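Local coordinates for protein (7,8-dihydro-6-hydroxymethylpterin-pyrophosphokinase) (Haemophilus influenzae, PDB 1CBK), which probably transfers pyrophosphate from ATP to 6-hydroxymethyl-7,8-dihydropterin, a step in folate biosynthesis, and is seen here with a bound pterin analogue, at residues Asn31-Lys42 against Tyr54-Leu65; Asp95-Asn103 against Leu111-His119. All coordinates share one frame; numbering follows the deposited sequence.

Contact 1: Asn31-Lys42 against Tyr54-Leu65. With ROI (7,8-dihydro-7,7-dimethyl-6-hydroxypterin), chain D.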
loop_
_atom_site.group_PDB
_atom_site.type_symbol
_atom_site.label_atom_id
_atom_site.label_comp_id
_atom_site.label_asym_id
_atom_site.label_seq_id
_atom_site.Cartn_x
_atom_site.Cartn_y
_atom_site.Cartn_z
ATOM N N ASN A 31 27.437 10.870 11.196
ATOM C CA ASN A 31 26.525 12.008 11.150
ATOM C C ASN A 31 25.079 11.646 11.372
ATOM O O ASN A 31 24.188 12.337 10.870
ATOM C CB ASN A 31 26.687 12.735 9.808
ATOM C CG ASN A 31 28.050 13.372 9.659
ATOM O OD1 ASN A 31 28.608 13.885 10.625
ATOM N ND2 ASN A 31 28.607 13.319 8.458
ATOM N N THR A 32 24.856 10.639 12.210
ATOM C CA THR A 32 23.516 10.152 12.494
ATOM C C THR A 32 23.474 9.750 13.954
ATOM O O THR A 32 24.459 9.258 14.498
ATOM C CB THR A 32 23.198 8.946 11.594
ATOM O OG1 THR A 32 23.458 9.295 10.225
ATOM C CG2 THR A 32 21.743 8.488 11.756
ATOM N N HIS A 33 22.358 10.053 14.606
ATOM C CA HIS A 33 22.146 9.727 16.009
ATOM C C HIS A 33 20.795 9.023 16.111
ATOM O O HIS A 33 19.798 9.560 15.633
ATOM C CB HIS A 33 22.107 11.007 16.862
ATOM C CG HIS A 33 21.699 10.771 18.286
ATOM N ND1 HIS A 33 22.332 9.849 19.100
ATOM C CD2 HIS A 33 20.678 11.276 19.021
ATOM C CE1 HIS A 33 21.718 9.791 20.266
ATOM N NE2 HIS A 33 20.706 10.645 20.246
ATOM N N LEU A 34 20.785 7.820 16.677
ATOM C CA LEU A 34 19.548 7.067 16.881
ATOM C C LEU A 34 18.912 7.645 18.127
ATOM O O LEU A 34 19.456 7.509 19.225
ATOM C CB LEU A 34 19.843 5.568 17.092
ATOM C CG LEU A 34 18.676 4.624 17.446
ATOM C CD1 LEU A 34 17.665 4.668 16.308
ATOM C CD2 LEU A 34 19.185 3.184 17.631
ATOM N N VAL A 35 17.766 8.303 17.969
ATOM C CA VAL A 35 17.107 8.925 19.113
ATOM C C VAL A 35 16.295 7.978 19.978
ATOM O O VAL A 35 16.416 7.986 21.198
ATOM C CB VAL A 35 16.223 10.112 18.680
ATOM C CG1 VAL A 35 15.585 10.758 19.897
ATOM C CG2 VAL A 35 17.043 11.110 17.922
ATOM N N THR A 36 15.418 7.205 19.354
ATOM C CA THR A 36 14.583 6.282 20.100
ATOM C C THR A 36 14.055 5.261 19.097
ATOM O O THR A 36 14.117 5.491 17.889
ATOM C CB THR A 36 13.409 7.050 20.815
ATOM O OG1 THR A 36 12.718 6.172 21.715
ATOM C CG2 THR A 36 12.425 7.610 19.809
ATOM N N THR A 37 13.577 4.134 19.616
ATOM C CA THR A 37 13.027 3.043 18.832
ATOM C C THR A 37 11.749 2.605 19.551
ATOM O O THR A 37 11.704 2.559 20.784
ATOM C CB THR A 37 14.005 1.830 18.782
ATOM O OG1 THR A 37 15.286 2.269 18.311
ATOM C CG2 THR A 37 13.463 0.729 17.849
ATOM N N SER A 38 10.711 2.322 18.780
ATOM C CA SER A 38 9.454 1.868 19.330
ATOM C C SER A 38 9.662 0.447 19.882
ATOM O O SER A 38 10.758 -0.112 19.769
ATOM C CB SER A 38 8.439 1.766 18.194
ATOM O OG SER A 38 8.841 0.744 17.278
ATOM N N SER A 39 8.603 -0.102 20.481
ATOM C CA SER A 39 8.594 -1.485 20.965
ATOM C C SER A 39 8.619 -2.357 19.697
ATOM O O SER A 39 8.401 -1.851 18.584
ATOM C CB SER A 39 7.285 -1.766 21.705
ATOM O OG SER A 39 7.155 -0.979 22.876
ATOM N N PHE A 40 8.903 -3.651 19.856
ATOM C CA PHE A 40 8.927 -4.594 18.739
ATOM C C PHE A 40 7.527 -5.231 18.742
ATOM O O PHE A 40 7.031 -5.661 19.801
ATOM C CB PHE A 40 9.993 -5.671 18.957
ATOM C CG PHE A 40 11.412 -5.227 18.667
ATOM C CD1 PHE A 40 11.748 -3.879 18.558
ATOM C CD2 PHE A 40 12.429 -6.178 18.527
ATOM C CE1 PHE A 40 13.078 -3.478 18.321
ATOM C CE2 PHE A 40 13.765 -5.795 18.295
ATOM C CZ PHE A 40 14.087 -4.445 18.192
ATOM N N TYR A 41 6.897 -5.303 17.569
ATOM C CA TYR A 41 5.540 -5.836 17.459
ATOM C C TYR A 41 5.538 -7.030 16.543
ATOM O O TYR A 41 6.069 -6.916 15.448
ATOM C CB TYR A 41 4.588 -4.792 16.838
ATOM C CG TYR A 41 4.349 -3.573 17.699
ATOM C CD1 TYR A 41 5.281 -2.532 17.741
ATOM C CD2 TYR A 41 3.223 -3.495 18.513
ATOM C CE1 TYR A 41 5.104 -1.440 18.585
ATOM C CE2 TYR A 41 3.032 -2.406 19.363
ATOM C CZ TYR A 41 3.974 -1.395 19.395
ATOM O OH TYR A 41 3.817 -0.345 20.265
ATOM N N LYS A 42 4.933 -8.137 16.997
ATOM C CA LYS A 42 4.806 -9.362 16.197
ATOM C C LYS A 42 3.459 -9.187 15.481
ATOM O O LYS A 42 2.409 -9.076 16.126
ATOM C CB LYS A 42 4.800 -10.602 17.093
ATOM C CG LYS A 42 4.770 -11.944 16.325
ATOM C CD LYS A 42 5.119 -13.086 17.272
ATOM C CE LYS A 42 5.292 -14.420 16.559
ATOM N NZ LYS A 42 4.013 -15.186 16.429
ATOM N N TYR A 54 5.686 -11.458 11.253
ATOM C CA TYR A 54 6.798 -10.519 11.224
ATOM C C TYR A 54 7.037 -9.866 12.553
ATOM O O TYR A 54 6.158 -9.888 13.423
ATOM C CB TYR A 54 6.501 -9.404 10.223
ATOM C CG TYR A 54 6.723 -9.793 8.789
ATOM C CD1 TYR A 54 5.805 -10.608 8.104
ATOM C CD2 TYR A 54 7.848 -9.345 8.113
ATOM C CE1 TYR A 54 6.029 -10.956 6.754
ATOM C CE2 TYR A 54 8.077 -9.688 6.777
ATOM C CZ TYR A 54 7.174 -10.482 6.107
ATOM O OH TYR A 54 7.442 -10.784 4.808
ATOM N N VAL A 55 8.252 -9.343 12.734
ATOM C CA VAL A 55 8.592 -8.550 13.924
ATOM C C VAL A 55 8.882 -7.164 13.288
ATOM O O VAL A 55 9.659 -7.066 12.317
ATOM C CB VAL A 55 9.787 -9.097 14.743
ATOM C CG1 VAL A 55 10.062 -8.177 15.951
ATOM C CG2 VAL A 55 9.459 -10.490 15.270
ATOM N N ASN A 56 8.163 -6.146 13.768
ATOM C CA ASN A 56 8.244 -4.790 13.246
ATOM C C ASN A 56 8.568 -3.719 14.274
ATOM O O ASN A 56 8.242 -3.853 15.442
ATOM C CB ASN A 56 6.903 -4.402 12.592
ATOM C CG ASN A 56 6.678 -5.090 11.259
ATOM O OD1 ASN A 56 5.875 -6.011 11.156
ATOM N ND2 ASN A 56 7.349 -4.616 10.228
ATOM N N ALA A 57 9.192 -2.639 13.813
ATOM C CA ALA A 57 9.528 -1.523 14.680
ATOM C C ALA A 57 9.754 -0.312 13.794
ATOM O O ALA A 57 9.784 -0.419 12.559
ATOM C CB ALA A 57 10.794 -1.818 15.525
ATOM N N VAL A 58 9.853 0.845 14.441
ATOM C CA VAL A 58 10.104 2.125 13.766
ATOM C C VAL A 58 11.139 2.818 14.640
ATOM O O VAL A 58 10.993 2.853 15.869
ATOM C CB VAL A 58 8.813 3.043 13.661
ATOM C CG1 VAL A 58 9.177 4.406 13.031
ATOM C CG2 VAL A 58 7.732 2.379 12.778
ATOM N N ALA A 59 12.187 3.328 14.006
ATOM C CA ALA A 59 13.259 4.039 14.700
ATOM C C ALA A 59 13.274 5.518 14.299
ATOM O O ALA A 59 12.970 5.870 13.149
ATOM C CB ALA A 59 14.616 3.390 14.368
ATOM N N LYS A 60 13.624 6.376 15.246
ATOM C CA LYS A 60 13.700 7.810 14.998
ATOM C C LYS A 60 15.158 8.200 15.023
ATOM O O LYS A 60 15.878 7.854 15.978
ATOM C CB LYS A 60 12.952 8.569 16.098
ATOM C CG LYS A 60 13.017 10.101 16.005
ATOM C CD LYS A 60 12.324 10.749 17.229
ATOM C CE LYS A 60 12.435 12.254 17.192
ATOM N NZ LYS A 60 11.678 12.899 18.315
ATOM N N ILE A 61 15.619 8.884 13.978
ATOM C CA ILE A 61 17.018 9.319 13.923
ATOM C C ILE A 61 17.125 10.811 13.593
ATOM O O ILE A 61 16.180 11.395 13.074
ATOM C CB ILE A 61 17.869 8.555 12.847
ATOM C CG1 ILE A 61 17.304 8.780 11.441
ATOM C CG2 ILE A 61 18.026 7.057 13.197
ATOM C CD1 ILE A 61 18.239 8.294 10.336
ATOM N N GLU A 62 18.288 11.403 13.903
ATOM C CA GLU A 62 18.613 12.806 13.613
ATOM C C GLU A 62 19.844 12.617 12.770
ATOM O O GLU A 62 20.816 12.004 13.221
ATOM C CB GLU A 62 18.944 13.567 14.892
ATOM C CG GLU A 62 17.706 13.766 15.784
ATOM C CD GLU A 62 17.980 14.388 17.174
ATOM O OE1 GLU A 62 19.163 14.540 17.584
ATOM O OE2 GLU A 62 16.978 14.717 17.856
ATOM N N THR A 63 19.787 13.041 11.515
ATOM C CA THR A 63 20.903 12.848 10.624
ATOM C C THR A 63 21.217 14.058 9.759
ATOM O O THR A 63 20.361 14.935 9.526
ATOM C CB THR A 63 20.639 11.606 9.708
ATOM O OG1 THR A 63 21.813 11.285 8.955
ATOM C CG2 THR A 63 19.511 11.872 8.733
ATOM N N GLU A 64 22.454 14.089 9.275
ATOM C CA GLU A 64 22.910 15.140 8.383
ATOM C C GLU A 64 23.157 14.515 7.019
ATOM O O GLU A 64 23.575 15.204 6.086
ATOM C CB GLU A 64 24.151 15.839 8.932
ATOM C CG GLU A 64 23.847 16.543 10.268
ATOM C CD GLU A 64 24.941 17.503 10.726
ATOM O OE1 GLU A 64 26.010 17.567 10.076
ATOM O OE2 GLU A 64 24.726 18.206 11.735
ATOM N N LEU A 65 22.876 13.211 6.900
ATOM C CA LEU A 65 23.021 12.518 5.620
ATOM C C LEU A 65 21.872 12.973 4.713
ATOM O O LEU A 65 20.754 13.207 5.194
ATOM C CB LEU A 65 22.946 10.975 5.795
ATOM C CG LEU A 65 24.009 10.218 6.622
ATOM C CD1 LEU A 65 23.681 8.720 6.721
ATOM C CD2 LEU A 65 25.387 10.405 6.017
HETATM N N1 ROI D . 3.956 -8.101 6.766
HETATM C C2 ROI D . 4.205 -7.664 8.048
HETATM N N2 ROI D . 3.318 -8.015 9.017
HETATM N N3 ROI D . 5.282 -6.910 8.375
HETATM C C4 ROI D . 6.187 -6.518 7.451
HETATM O O4 ROI D . 7.199 -5.862 7.746
HETATM C C4A ROI D . 5.968 -6.891 6.084
HETATM N N5 ROI D . 6.803 -6.517 5.160
HETATM C C6 ROI D . 6.664 -6.841 3.826
HETATM C C7 ROI D . 5.359 -7.541 3.360
HETATM C C16 ROI D . 4.355 -6.495 2.739
HETATM C C15 ROI D . 5.669 -8.687 2.388
HETATM N N8 ROI D . 4.584 -8.123 4.499
HETATM C C8A ROI D . 4.788 -7.727 5.809
HETATM O O9 ROI D . 7.639 -6.511 3.077
#

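Contact 2: Asp95-Asn103 against Leu111-His119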
loop_
_atom_site.group_PDB
_atom_site.type_symbol
_atom_site.label_atom_id
_atom_site.label_comp_id
_atom_site.label_asym_id
_atom_site.label_seq_id
_atom_site.Cartn_x
_atom_site.Cartn_y
_atom_site.Cartn_z
ATOM N N ASP A 95 14.129 -5.714 6.187
ATOM C CA ASP A 95 13.755 -4.624 5.286
ATOM C C ASP A 95 13.862 -3.341 6.123
ATOM O O ASP A 95 13.338 -3.297 7.229
ATOM C CB ASP A 95 12.300 -4.752 4.788
ATOM C CG ASP A 95 12.196 -5.339 3.395
ATOM O OD1 ASP A 95 13.227 -5.672 2.795
ATOM O OD2 ASP A 95 11.064 -5.472 2.895
ATOM N N LEU A 96 14.596 -2.355 5.609
ATOM C CA LEU A 96 14.766 -1.041 6.242
ATOM C C LEU A 96 14.136 -0.076 5.246
ATOM O O LEU A 96 14.494 -0.100 4.075
ATOM C CB LEU A 96 16.253 -0.694 6.419
ATOM C CG LEU A 96 17.028 -1.647 7.337
ATOM C CD1 LEU A 96 18.466 -1.160 7.502
ATOM C CD2 LEU A 96 16.323 -1.737 8.686
ATOM N N ASP A 97 13.190 0.749 5.687
ATOM C CA ASP A 97 12.515 1.689 4.780
ATOM C C ASP A 97 12.447 3.117 5.363
ATOM O O ASP A 97 12.084 3.288 6.518
ATOM C CB ASP A 97 11.068 1.230 4.513
ATOM C CG ASP A 97 10.989 -0.021 3.655
ATOM O OD1 ASP A 97 11.539 -0.014 2.531
ATOM O OD2 ASP A 97 10.356 -1.005 4.095
ATOM N N ILE A 98 12.811 4.121 4.573
ATOM C CA ILE A 98 12.730 5.504 5.045
ATOM C C ILE A 98 11.255 5.928 4.929
ATOM O O ILE A 98 10.700 5.991 3.838
ATOM C CB ILE A 98 13.583 6.475 4.192
ATOM C CG1 ILE A 98 15.054 6.052 4.172
ATOM C CG2 ILE A 98 13.466 7.885 4.786
ATOM C CD1 ILE A 98 15.862 6.651 3.019
ATOM N N LEU A 99 10.603 6.127 6.066
ATOM C CA LEU A 99 9.200 6.526 6.080
ATOM C C LEU A 99 9.079 8.027 5.884
ATOM O O LEU A 99 8.270 8.496 5.088
ATOM C CB LEU A 99 8.556 6.186 7.416
ATOM C CG LEU A 99 8.388 4.751 7.893
ATOM C CD1 LEU A 99 7.797 4.773 9.319
ATOM C CD2 LEU A 99 7.446 3.997 6.937
ATOM N N LEU A 100 9.902 8.767 6.619
ATOM C CA LEU A 100 9.872 10.232 6.609
ATOM C C LEU A 100 11.275 10.793 6.709
ATOM O O LEU A 100 12.131 10.230 7.400
ATOM C CB LEU A 100 9.062 10.733 7.813
ATOM C CG LEU A 100 7.605 10.251 7.877
ATOM C CD1 LEU A 100 7.038 10.490 9.273
ATOM C CD2 LEU A 100 6.750 10.922 6.776
ATOM N N TYR A 101 11.495 11.906 6.018
ATOM C CA TYR A 101 12.777 12.593 6.008
ATOM C C TYR A 101 12.402 14.047 6.236
ATOM O O TYR A 101 12.128 14.794 5.287
ATOM C CB TYR A 101 13.485 12.425 4.656
ATOM C CG TYR A 101 14.880 13.031 4.627
ATOM C CD1 TYR A 101 15.991 12.281 5.011
ATOM C CD2 TYR A 101 15.077 14.363 4.244
ATOM C CE1 TYR A 101 17.280 12.843 5.021
ATOM C CE2 TYR A 101 16.352 14.931 4.253
ATOM C CZ TYR A 101 17.444 14.171 4.642
ATOM O OH TYR A 101 18.686 14.747 4.683
ATOM N N GLY A 102 12.368 14.432 7.508
ATOM C CA GLY A 102 11.971 15.777 7.877
ATOM C C GLY A 102 10.534 15.883 7.402
ATOM O O GLY A 102 9.746 14.937 7.505
ATOM N N ASN A 103 10.234 17.005 6.781
ATOM C CA ASN A 103 8.920 17.263 6.247
ATOM C C ASN A 103 9.017 17.251 4.756
ATOM O O ASN A 103 8.141 17.767 4.077
ATOM C CB ASN A 103 8.470 18.648 6.664
ATOM C CG ASN A 103 7.397 18.598 7.684
ATOM O OD1 ASN A 103 6.295 18.079 7.422
ATOM N ND2 ASN A 103 7.694 19.116 8.879
ATOM N N LEU A 111 13.786 7.051 -4.563
ATOM C CA LEU A 111 13.010 7.304 -3.344
ATOM C C LEU A 111 11.540 7.642 -3.546
ATOM O O LEU A 111 11.180 8.295 -4.505
ATOM C CB LEU A 111 13.654 8.436 -2.543
ATOM C CG LEU A 111 15.009 8.149 -1.898
ATOM C CD1 LEU A 111 15.602 9.436 -1.425
ATOM C CD2 LEU A 111 14.834 7.162 -0.750
ATOM N N THR A 112 10.735 7.261 -2.559
ATOM C CA THR A 112 9.296 7.496 -2.523
ATOM C C THR A 112 9.056 7.870 -1.061
ATOM O O THR A 112 8.790 7.000 -0.227
ATOM C CB THR A 112 8.501 6.182 -2.811
ATOM O OG1 THR A 112 8.952 5.588 -4.038
ATOM C CG2 THR A 112 6.998 6.449 -2.898
ATOM N N ILE A 113 9.198 9.155 -0.749
ATOM C CA ILE A 113 9.016 9.664 0.608
ATOM C C ILE A 113 8.026 10.837 0.605
ATOM O O ILE A 113 8.232 11.830 -0.083
ATOM C CB ILE A 113 10.359 10.162 1.224
ATOM C CG1 ILE A 113 11.432 9.061 1.175
ATOM C CG2 ILE A 113 10.128 10.628 2.659
ATOM C CD1 ILE A 113 12.796 9.505 1.668
ATOM N N PRO A 114 6.861 10.670 1.239
ATOM C CA PRO A 114 6.339 9.494 1.953
ATOM C C PRO A 114 5.903 8.383 0.974
ATOM O O PRO A 114 5.808 8.605 -0.231
ATOM C CB PRO A 114 5.087 10.050 2.646
ATOM C CG PRO A 114 5.361 11.511 2.770
ATOM C CD PRO A 114 6.031 11.859 1.495
ATOM N N HIS A 115 5.715 7.173 1.491
ATOM C CA HIS A 115 5.190 6.074 0.672
ATOM C C HIS A 115 3.864 5.832 1.396
ATOM O O HIS A 115 3.818 5.243 2.488
ATOM C CB HIS A 115 6.073 4.830 0.697
ATOM C CG HIS A 115 5.601 3.748 -0.226
ATOM N ND1 HIS A 115 4.307 3.263 -0.205
ATOM C CD2 HIS A 115 6.238 3.071 -1.214
ATOM C CE1 HIS A 115 4.170 2.340 -1.141
ATOM N NE2 HIS A 115 5.326 2.204 -1.765
ATOM N N TYR A 116 2.799 6.376 0.813
ATOM C CA TYR A 116 1.484 6.340 1.429
ATOM C C TYR A 116 0.850 5.030 1.738
ATOM O O TYR A 116 0.072 4.960 2.671
ATOM C CB TYR A 116 0.531 7.301 0.712
ATOM C CG TYR A 116 1.077 8.725 0.688
ATOM C CD1 TYR A 116 0.830 9.615 1.734
ATOM C CD2 TYR A 116 1.843 9.180 -0.390
ATOM C CE1 TYR A 116 1.335 10.936 1.696
ATOM C CE2 TYR A 116 2.346 10.509 -0.437
ATOM C CZ TYR A 116 2.083 11.371 0.600
ATOM O OH TYR A 116 2.521 12.680 0.523
ATOM N N ASP A 117 1.212 3.977 1.015
ATOM C CA ASP A 117 0.646 2.653 1.313
ATOM C C ASP A 117 1.069 2.197 2.702
ATOM O O ASP A 117 0.343 1.445 3.361
ATOM C CB ASP A 117 1.086 1.602 0.292
ATOM C CG ASP A 117 0.303 1.681 -0.986
ATOM O OD1 ASP A 117 -0.934 1.908 -0.923
ATOM O OD2 ASP A 117 0.929 1.485 -2.048
ATOM N N MET A 118 2.207 2.710 3.167
ATOM C CA MET A 118 2.727 2.348 4.469
ATOM C C MET A 118 1.944 2.971 5.612
ATOM O O MET A 118 1.881 2.411 6.705
ATOM C CB MET A 118 4.231 2.591 4.532
ATOM C CG MET A 118 4.937 1.688 3.511
ATOM S SD MET A 118 6.695 1.485 3.688
ATOM C CE MET A 118 6.735 0.419 5.014
ATOM N N HIS A 119 1.184 4.015 5.296
ATOM C CA HIS A 119 0.345 4.648 6.309
ATOM C C HIS A 119 -0.929 3.834 6.530
ATOM O O HIS A 119 -1.674 4.092 7.479
ATOM C CB HIS A 119 0.029 6.085 5.921
ATOM C CG HIS A 119 1.251 6.914 5.658
ATOM N ND1 HIS A 119 1.185 8.179 5.116
ATOM C CD2 HIS A 119 2.571 6.656 5.865
ATOM C CE1 HIS A 119 2.408 8.669 5.001
ATOM N NE2 HIS A 119 3.267 7.764 5.446
HETATM O O HOH W 1 5.901 6.825 4.234
#

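Contact 1: Asn31-Lys42 against Tyr54-Leu65
Backbone bonds pair strand 32-43 with the antiparallel strand 54-63. His33 and Glu62 exchange two of them, and Tyr41 and Asn56 another two. Val35 and Thr36 both face Lys60, a classic beta bulge. Lys60 O takes the Val35 N-H at 2.8 Å and that of Thr36 only weakly. Ser38 grips Val58 twice. Its N-H goes to Val58 O, and its OG, in place of a backbone carbonyl, accepts the Val58 N-H at 3.0 Å. OG can do so because chi1 (66°) sets it between backbone N and carbonyl carbon. It gives its own proton to Ser39 O. The two strands form a beta hairpin within the antiparallel sheet of the HPPK fold.

Leu34, Ala59 and Ile61 share one face. Leu34 CD1 reaches Ala59 CB at 3.8 Å and also meets Ile61 CG2. Separately, Phe40 CD1 touches Ala57 CB, and Phe40 CB meets Val55 CG1. Helix 15-27 packs on Phe40 and Ala59.

The pterin analogue sits at the Tyr54 end. Asn56 OD1 takes its N3-H at 3.0 Å, and Asn56 ND2 gives to its O4 at 2.8 Å, both bonds nearly straight. Ser43 OG also bonds Asn56 OD1. The pterin lies over one face of the Tyr54 ring, its C8A over the centre.

Contact 2: Asp95-Asn103 against Leu111-His119
The backbones of Asp95-Tyr101 and Leu111-His119 approach most closely at Leu99 and Pro114, whose CA atoms are 5.8 Å apart, and the sheet strand meets the other segment through side chains and a water.

Ile113 is central. Its CD1 reaches Ile98 CG2 at 3.6 Å, and the two side chains meet at a slant. Its CG2 lies over the backbone, 3.7 Å from Leu99 O and near Tyr101 N. The two branches part at CB: CG2 is anti to the backbone N, while CG1 is anti to the carbonyl carbon (chi1 -55°) and carries CD1 to Ile98. On Ile98, CD1 meets Leu111 CD2 at 3.9 Å. Helix 67-80 touches both Ile98 and Leu111, through Leu74 and through Pro67 and Leu68.

Strand 95-101 is an edge strand of the antiparallel sheet within this chain. It pairs with strand 2-10, and Leu99 and Leu100 both face Tyr5 in a classic beta bulge. The peptide bond before Pro114 is cis. Beyond it, 116-119 turn with helical backbone angles.

Met118 comes in from this turn. Its chain bends at chi3 (76°), and CE lies 4.1 Å from Leu99 CD2; the two side chains cross at about a right angle. The same CE is 4.0 Å from Asp97 OD2. Val124 of helix 122-131 touches both Leu99 and Met118.

Polar contact runs through one water. It donates to Leu99 O at 3.0 Å and accepts from His115 N at 2.8 Å. His119 NE2 is its third partner. This water gives the Leu99 carbonyl a partner at the bulge and ties the strand to the turn. Asp117 forms a salt bridge with Arg121 of the second subunit.

In the fold
From the N terminus, strand 2-10 and helix 15-27 come first. Contact 1 (31-42 with 54-65) then closes the connection 43-53, which carries pterin-pocket residues Ser43 to Leu46. Helix 67-80 follows, and contact 2 (95-103 with 111-119) closes a shorter connection that includes strand 106-107. The contacts are in series and neither nest nor cross. Both reach the same sheet: strand 2-10 lies between strands 54-63 and 95-101. Their centres are about 13 Å apart. Leu65 O and Tyr101 OH, 2.6 Å apart, probably share a hydrogen bond, and Val58 packs on Leu99. Helix 122-131 touches residues of both.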